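Local coordinates for protein GDSL-like Lipase (Parabacteroides distasonis, PDB 3P94) that probably hydrolyses ester bonds in lipids as a serine hydrolase of the GDSL/SGNH family, possibly acting as a lysophospholipase, at residues Val25-Asn30 with Asp34-Ala39; Ser41-Arg46 with Ile190-Val195; Pro173-Lys178 with Thr184-Lys189. All blocks are in the same frame, centred on the assembly; numbering follows the deposited sequence.

Interaction 1: Val25-Asn30 with Asp34-Ala39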
# COMPACT_ATOMS: atom_id res chain seq x y z
N VAL A 25 1.29 -13.15 -5.81
CA VAL A 25 0.80 -11.99 -5.06
C VAL A 25 1.56 -10.76 -5.50
O VAL A 25 2.80 -10.77 -5.54
CB VAL A 25 0.92 -12.18 -3.51
CG1 VAL A 25 0.41 -10.95 -2.77
CG2 VAL A 25 0.20 -13.43 -3.02
N VAL A 26 0.83 -9.69 -5.80
CA VAL A 26 1.39 -8.42 -6.18
C VAL A 26 1.24 -7.46 -4.99
O VAL A 26 0.17 -7.40 -4.40
CB VAL A 26 0.72 -7.89 -7.47
CG1 VAL A 26 1.04 -6.40 -7.71
CG2 VAL A 26 1.12 -8.73 -8.68
N PHE A 27 2.31 -6.75 -4.63
CA PHE A 27 2.28 -5.73 -3.58
C PHE A 27 2.16 -4.38 -4.26
O PHE A 27 3.10 -3.93 -4.93
CB PHE A 27 3.53 -5.80 -2.67
CG PHE A 27 3.46 -6.83 -1.55
CD1 PHE A 27 3.31 -8.18 -1.83
CD2 PHE A 27 3.59 -6.44 -0.22
CE1 PHE A 27 3.24 -9.11 -0.80
CE2 PHE A 27 3.55 -7.37 0.81
CZ PHE A 27 3.38 -8.71 0.51
N MSE A 28 0.99 -3.76 -4.13
CA MSE A 28 0.67 -2.44 -4.70
C MSE A 28 0.86 -1.41 -3.58
O MSE A 28 0.34 -1.59 -2.47
CB MSE A 28 -0.77 -2.48 -5.28
CG MSE A 28 -1.32 -1.15 -5.78
SE MSE A 28 -0.12 -0.21 -7.03
CE MSE A 28 0.24 -1.54 -8.25
N GLY A 29 1.63 -0.37 -3.86
CA GLY A 29 1.86 0.65 -2.86
C GLY A 29 2.67 1.86 -3.26
O GLY A 29 2.96 2.11 -4.44
N ASN A 30 3.01 2.63 -2.24
CA ASN A 30 3.74 3.89 -2.31
C ASN A 30 5.20 3.70 -1.85
O ASN A 30 5.80 2.65 -2.11
CB ASN A 30 3.01 4.92 -1.45
CG ASN A 30 2.68 4.48 -0.03
OD1 ASN A 30 3.48 3.82 0.67
ND2 ASN A 30 1.50 4.84 0.42
N ASP A 34 7.82 0.68 -1.78
CA ASP A 34 9.06 0.94 -2.56
C ASP A 34 10.35 0.88 -1.69
O ASP A 34 11.42 0.55 -2.19
CB ASP A 34 8.97 2.30 -3.28
CG ASP A 34 9.77 2.41 -4.58
OD1 ASP A 34 10.43 1.41 -4.96
OD2 ASP A 34 9.70 3.46 -5.23
N GLY A 35 10.23 1.14 -0.39
CA GLY A 35 11.36 1.11 0.54
C GLY A 35 11.68 -0.26 1.10
O GLY A 35 12.69 -0.45 1.78
N TRP A 36 10.81 -1.24 0.82
CA TRP A 36 10.96 -2.59 1.34
C TRP A 36 12.15 -3.32 0.72
O TRP A 36 12.92 -3.91 1.49
CB TRP A 36 9.67 -3.40 1.14
CG TRP A 36 9.41 -4.45 2.19
CD1 TRP A 36 10.33 -5.22 2.84
CD2 TRP A 36 8.12 -4.85 2.69
NE1 TRP A 36 9.70 -6.04 3.75
CE2 TRP A 36 8.35 -5.83 3.68
CE3 TRP A 36 6.81 -4.43 2.44
CZ2 TRP A 36 7.30 -6.42 4.40
CZ3 TRP A 36 5.76 -5.03 3.13
CH2 TRP A 36 6.01 -6.02 4.09
N TRP A 37 12.33 -3.28 -0.62
CA TRP A 37 13.47 -3.97 -1.28
C TRP A 37 14.84 -3.45 -0.75
O TRP A 37 15.63 -4.30 -0.34
CB TRP A 37 13.40 -3.88 -2.81
CG TRP A 37 14.51 -4.63 -3.49
CD1 TRP A 37 14.52 -5.94 -3.85
CD2 TRP A 37 15.80 -4.10 -3.86
NE1 TRP A 37 15.74 -6.28 -4.40
CE2 TRP A 37 16.54 -5.17 -4.43
CE3 TRP A 37 16.40 -2.83 -3.77
CZ2 TRP A 37 17.86 -5.00 -4.89
CZ3 TRP A 37 17.69 -2.67 -4.25
CH2 TRP A 37 18.40 -3.74 -4.81
N PRO A 38 15.16 -2.12 -0.67
CA PRO A 38 16.47 -1.73 -0.12
C PRO A 38 16.70 -2.21 1.33
O PRO A 38 17.83 -2.52 1.68
CB PRO A 38 16.47 -0.20 -0.21
CG PRO A 38 15.10 0.20 -0.50
CD PRO A 38 14.39 -0.94 -1.12
N ALA A 39 15.62 -2.33 2.14
CA ALA A 39 15.70 -2.79 3.52
C ALA A 39 15.90 -4.32 3.60
O ALA A 39 16.64 -4.79 4.47
CB ALA A 39 14.43 -2.39 4.27
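An edge-to-face aromatic pair, F27 with W36, and one backbone hydrogen bond, N30 with D34, make a buried contact where strand 23-29 runs out into the turn of a flavodoxin-like α/β fold. The turn belongs to the first signature block of GDSL/SGNH hydrolases: S31, directly after N30, is probably the nucleophile of a Ser-His-Asp triad. The F27 ring presents its edge to the six-membered ring of W36 in an offset T-shaped arrangement, with the planes at 87° and the centroids 5.8 Å apart. The nearest carbons are F27 CE2 and W36 CZ3, 4.0 Å apart, so the outer part of the indole, not its pyrrole side, does the touching. With CG anti to the carbonyl carbon (chi1 -83°), F27 carries its ring off the strand on the side where helix 36-39 lies. Both rings belong to a wider aromatic group: F44 meets each of them edge-to-face, F43 and Y188 stack on W36, and I199 of helix 185-202 touches F27. At the other end of the contact the chain turns after the strand. N30 stands at the N-cap of helix 31-34, and its OD1 caps the backbone N of I32. The D34 carboxylate is held outside the two segments, OD1 in a salt bridge with R11 and OD2 accepting from the backbone N of S55. With a partner on each oxygen, the carboxylate is fixed in rotation. Beside the N30 carbonyl, D34 CB packs 3.4 Å from N30 O, while D34 N donates to the same oxygen in the i to i+4 bond of helix 31-34, N30 O to D34 N 2.8 Å, with an N-H...O angle of 161°.

Interaction 2: Ser41-Arg46 with Ile190-Val195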
# COMPACT_ATOMS: atom_id res chain seq x y z
N SER A 41 16.28 -7.04 0.53
CA SER A 41 16.39 -7.32 -0.90
C SER A 41 15.79 -8.67 -1.37
O SER A 41 15.44 -8.77 -2.54
CB SER A 41 17.83 -7.23 -1.37
OG SER A 41 18.64 -8.24 -0.80
N THR A 42 15.65 -9.67 -0.47
CA THR A 42 15.10 -10.96 -0.89
C THR A 42 13.65 -11.22 -0.40
O THR A 42 13.13 -12.30 -0.69
CB THR A 42 16.01 -12.12 -0.47
OG1 THR A 42 16.05 -12.23 0.95
CG2 THR A 42 17.42 -12.01 -1.05
N PHE A 43 12.99 -10.25 0.30
CA PHE A 43 11.63 -10.43 0.83
C PHE A 43 10.62 -10.88 -0.25
O PHE A 43 9.85 -11.81 -0.02
CB PHE A 43 11.09 -9.16 1.53
CG PHE A 43 9.61 -9.25 1.87
CD1 PHE A 43 9.14 -10.20 2.77
CD2 PHE A 43 8.69 -8.42 1.24
CE1 PHE A 43 7.77 -10.31 3.05
CE2 PHE A 43 7.32 -8.53 1.51
CZ PHE A 43 6.87 -9.47 2.41
N PHE A 44 10.59 -10.18 -1.37
CA PHE A 44 9.63 -10.50 -2.42
C PHE A 44 10.02 -11.79 -3.14
O PHE A 44 9.17 -12.64 -3.32
CB PHE A 44 9.48 -9.33 -3.40
CG PHE A 44 9.01 -8.06 -2.72
CD1 PHE A 44 7.66 -7.88 -2.41
CD2 PHE A 44 9.92 -7.07 -2.35
CE1 PHE A 44 7.23 -6.71 -1.78
CE2 PHE A 44 9.48 -5.91 -1.69
CZ PHE A 44 8.14 -5.74 -1.41
N ILE A 45 11.30 -11.93 -3.53
CA ILE A 45 11.80 -13.08 -4.29
C ILE A 45 11.63 -14.40 -3.51
O ILE A 45 11.18 -15.37 -4.11
CB ILE A 45 13.28 -12.82 -4.72
CG1 ILE A 45 13.37 -11.87 -5.93
CG2 ILE A 45 14.06 -14.09 -4.94
CD1 ILE A 45 14.65 -10.90 -5.89
N ARG A 46 11.96 -14.45 -2.20
CA ARG A 46 11.86 -15.71 -1.42
C ARG A 46 10.41 -16.17 -1.20
O ARG A 46 10.17 -17.35 -0.95
CB ARG A 46 12.60 -15.62 -0.08
CG ARG A 46 11.99 -14.68 0.98
CD ARG A 46 12.97 -14.49 2.12
NE ARG A 46 12.42 -13.65 3.19
CZ ARG A 46 12.92 -12.47 3.54
NH1 ARG A 46 13.98 -11.97 2.91
NH2 ARG A 46 12.36 -11.78 4.52
N ILE A 190 8.24 -6.45 11.48
CA ILE A 190 6.92 -6.54 12.14
C ILE A 190 5.87 -6.75 11.03
O ILE A 190 5.04 -7.65 11.12
CB ILE A 190 6.60 -5.27 13.01
CG1 ILE A 190 7.46 -5.24 14.29
CG2 ILE A 190 5.09 -5.17 13.35
CD1 ILE A 190 7.46 -3.94 15.02
N MSE A 191 5.95 -5.93 9.99
CA MSE A 191 5.04 -5.99 8.85
C MSE A 191 5.09 -7.34 8.13
O MSE A 191 4.03 -7.90 7.83
CB MSE A 191 5.36 -4.87 7.86
CG MSE A 191 5.00 -3.49 8.39
SE MSE A 191 5.81 -2.13 7.28
CE MSE A 191 4.77 -2.34 5.71
N GLU A 192 6.30 -7.87 7.88
CA GLU A 192 6.53 -9.15 7.21
C GLU A 192 5.77 -10.29 7.91
O GLU A 192 5.08 -11.04 7.23
CB GLU A 192 8.03 -9.45 7.13
CG GLU A 192 8.37 -10.84 6.60
CD GLU A 192 9.85 -11.18 6.49
OE1 GLU A 192 10.70 -10.28 6.67
OE2 GLU A 192 10.15 -12.36 6.20
N LYS A 193 5.87 -10.39 9.25
CA LYS A 193 5.22 -11.42 10.05
C LYS A 193 3.70 -11.36 9.90
O LYS A 193 3.09 -12.39 9.65
CB LYS A 193 5.63 -11.29 11.54
CG LYS A 193 5.14 -12.43 12.42
CD LYS A 193 5.58 -12.25 13.85
N ILE A 194 3.11 -10.16 10.00
CA ILE A 194 1.66 -9.94 9.92
C ILE A 194 1.12 -10.22 8.49
O ILE A 194 0.11 -10.91 8.36
CB ILE A 194 1.31 -8.50 10.39
CG1 ILE A 194 1.71 -8.30 11.87
CG2 ILE A 194 -0.19 -8.19 10.18
CD1 ILE A 194 1.83 -6.87 12.27
N VAL A 195 1.78 -9.69 7.45
CA VAL A 195 1.30 -9.86 6.07
C VAL A 195 1.48 -11.31 5.60
O VAL A 195 0.63 -11.80 4.86
CB VAL A 195 1.92 -8.82 5.09
CG1 VAL A 195 3.37 -9.15 4.69
CG2 VAL A 195 1.04 -8.64 3.85
O HOH W 1 9.88 -14.31 4.39
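E192 runs from helix 185-202 alongside the ring of F43 to the guanidinium of R46, on the short, weakly bonded helix 43-47, and each atom of its side chain finds a partner on the way. CB lies at the start of the passage, 4.2 Å from F43 CE1. CG comes closest to the ring, 3.6 Å from F43 CE1, and CD follows at 3.9 Å from F43 CD1. The chain leaves the helix with CG anti to the backbone N (chi1 173°) and stays extended beyond, so that methylenes graze the phenyl while the carboxylate emerges past it. OE2 then takes the salt bridge from R46 NH2 at 2.8 Å. The bond lies in the guanidinium plane but meets the carboxylate from above, 36° out of its plane. A water links R46 NE to the same OE2, and OE1 pairs with K189 NZ. The orientation of the guanidinium is fixed by further partners: NH1 bonds T42 OG1, 2.9 Å away and also in the guanidinium plane, NH2 has a second acidic partner in D40, and F43 CA sits against one guanidinium face. Deeper in, V195 CG1 meets F43 CZ at 4.2 Å. The contact thus grades from apolar core to a network of two acids and two bases near the surface, in which R46 and K189 would be expected to favour the ionised form of E192, an effect that D40, close to OE1, would partly offset.

Interaction 3: Pro173-Lys178 with Thr184-Lys189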
# COMPACT_ATOMS: atom_id res chain seq x y z
N PRO A 173 7.23 5.01 16.42
CA PRO A 173 8.37 5.33 17.29
C PRO A 173 9.69 5.30 16.51
O PRO A 173 9.75 4.67 15.45
CB PRO A 173 8.30 4.26 18.38
CG PRO A 173 7.56 3.13 17.78
CD PRO A 173 6.70 3.65 16.67
N ALA A 174 10.72 5.98 17.03
CA ALA A 174 12.05 6.12 16.41
C ALA A 174 12.70 4.79 16.01
O ALA A 174 13.35 4.74 14.98
CB ALA A 174 12.98 6.87 17.35
N ASN A 175 12.51 3.71 16.80
CA ASN A 175 13.09 2.39 16.48
C ASN A 175 12.42 1.76 15.26
O ASN A 175 13.07 0.96 14.57
CB ASN A 175 13.01 1.44 17.68
CG ASN A 175 11.62 1.08 18.11
OD1 ASN A 175 10.81 1.94 18.45
ND2 ASN A 175 11.32 -0.21 18.16
N LEU A 176 11.17 2.14 14.95
CA LEU A 176 10.45 1.59 13.80
C LEU A 176 10.51 2.48 12.57
O LEU A 176 10.14 2.02 11.49
CB LEU A 176 8.97 1.31 14.15
CG LEU A 176 8.71 0.26 15.27
CD1 LEU A 176 7.24 -0.16 15.26
CD2 LEU A 176 9.59 -0.98 15.10
N SER A 177 10.99 3.74 12.71
CA SER A 177 11.01 4.68 11.59
C SER A 177 11.98 5.83 11.82
O SER A 177 12.02 6.38 12.92
CB SER A 177 9.61 5.25 11.39
OG SER A 177 9.50 6.09 10.25
N LYS A 178 12.73 6.22 10.78
CA LYS A 178 13.67 7.35 10.88
C LYS A 178 12.94 8.70 10.73
O LYS A 178 13.32 9.66 11.41
CB LYS A 178 14.80 7.24 9.85
CG LYS A 178 15.94 6.33 10.30
CD LYS A 178 17.29 6.78 9.75
CE LYS A 178 17.94 7.87 10.59
NZ LYS A 178 18.40 9.00 9.74
N THR A 184 11.93 1.40 9.20
CA THR A 184 13.30 0.89 9.20
C THR A 184 13.15 -0.61 8.95
O THR A 184 12.03 -1.09 8.83
CB THR A 184 13.94 1.20 10.56
OG1 THR A 184 13.06 0.68 11.57
CG2 THR A 184 14.20 2.70 10.76
N LEU A 185 14.26 -1.37 8.99
CA LEU A 185 14.19 -2.83 8.84
C LEU A 185 13.38 -3.45 9.99
O LEU A 185 12.60 -4.38 9.76
CB LEU A 185 15.61 -3.42 8.77
CG LEU A 185 15.74 -4.95 8.61
CD1 LEU A 185 14.97 -5.47 7.38
CD2 LEU A 185 17.21 -5.37 8.55
N GLU A 186 13.51 -2.91 11.22
CA GLU A 186 12.77 -3.37 12.40
C GLU A 186 11.26 -3.29 12.15
O GLU A 186 10.54 -4.23 12.49
CB GLU A 186 13.16 -2.56 13.64
CG GLU A 186 12.73 -3.21 14.96
CD GLU A 186 13.19 -2.52 16.23
OE1 GLU A 186 14.31 -1.95 16.23
OE2 GLU A 186 12.45 -2.57 17.23
N GLY A 187 10.82 -2.20 11.54
CA GLY A 187 9.41 -2.00 11.21
C GLY A 187 8.97 -2.96 10.13
O GLY A 187 7.92 -3.57 10.25
N TYR A 188 9.81 -3.14 9.08
CA TYR A 188 9.49 -4.07 7.98
C TYR A 188 9.38 -5.51 8.46
O TYR A 188 8.58 -6.26 7.90
CB TYR A 188 10.53 -3.97 6.85
CG TYR A 188 10.30 -2.80 5.93
CD1 TYR A 188 9.10 -2.66 5.23
CD2 TYR A 188 11.25 -1.79 5.79
CE1 TYR A 188 8.88 -1.58 4.38
CE2 TYR A 188 11.04 -0.70 4.95
CZ TYR A 188 9.85 -0.60 4.24
OH TYR A 188 9.64 0.47 3.42
N LYS A 189 10.15 -5.90 9.49
CA LYS A 189 10.10 -7.25 10.04
C LYS A 189 8.78 -7.49 10.79
O LYS A 189 8.23 -8.59 10.70
CB LYS A 189 11.34 -7.54 10.92
CG LYS A 189 12.63 -7.74 10.11
CD LYS A 189 12.68 -9.12 9.42
CE LYS A 189 13.58 -9.17 8.21
NZ LYS A 189 13.46 -10.48 7.51
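The amide of N175 and the carboxylate of E186 meet with their planes 62° apart: N175 ND2 donates within its own amide plane, while E186 OE2 receives the bond from above its carboxylate plane, 54° out of it. The distance from N175 ND2 to E186 OE2 is 2.8 Å. This bond ties the irregular loop 173-178 to the first turn of helix 185-202, on the two flanks of the Asp-X-X-His block of GDSL/SGNH hydrolases, where D179 and H182 are probably triad members. T184, at the N-cap of that helix, holds the loop with both its backbone and its side chain. Its N bonds L176 O at 3.0 Å, and its hydroxyl OG1, set between the backbone N and the carbonyl carbon, donates to N175 O, also at 3.0 Å and tilted 30° from the carbonyl plane. T184 CG2 packs on S177 CA and the backbone N of K178, each 3.8 Å away. Replacing T184 by an alanine removes OG1 and CG2, which is likely to leave N175 O without its hydroxyl donor and open a gap beside S177 CA and K178 N. S177 OG bonds H182 O, a second link from the loop to the Asp-X-X-His block. L176 CD2 meets E186 CG at 3.9 Å, the two side chains crossing at about a right angle. Next to it G187 allows the close approach of the chains: a CB there would fall only 2.9 Å from L176 O.

In the fold
From the N terminus, interaction 1 comes first: it closes the short turn after strand 23-29, bringing helix 36-39 against that strand of the sheet. Interaction 2 then opens on the next helix, 43-47, and spans 143 residues to reach the C-terminal helix 185-202. Interaction 3 is nested inside that long loop; its own five-residue loop carries the probable triad residues D179 and H182. None of the three cross. W36 links interaction 1 to interaction 2 through F43, F44 and M191, and to interaction 3 through Y188. Together they tie strand 23-29 and the helices after it to helix 185-202; interactions 1 and 3 border the probable triad.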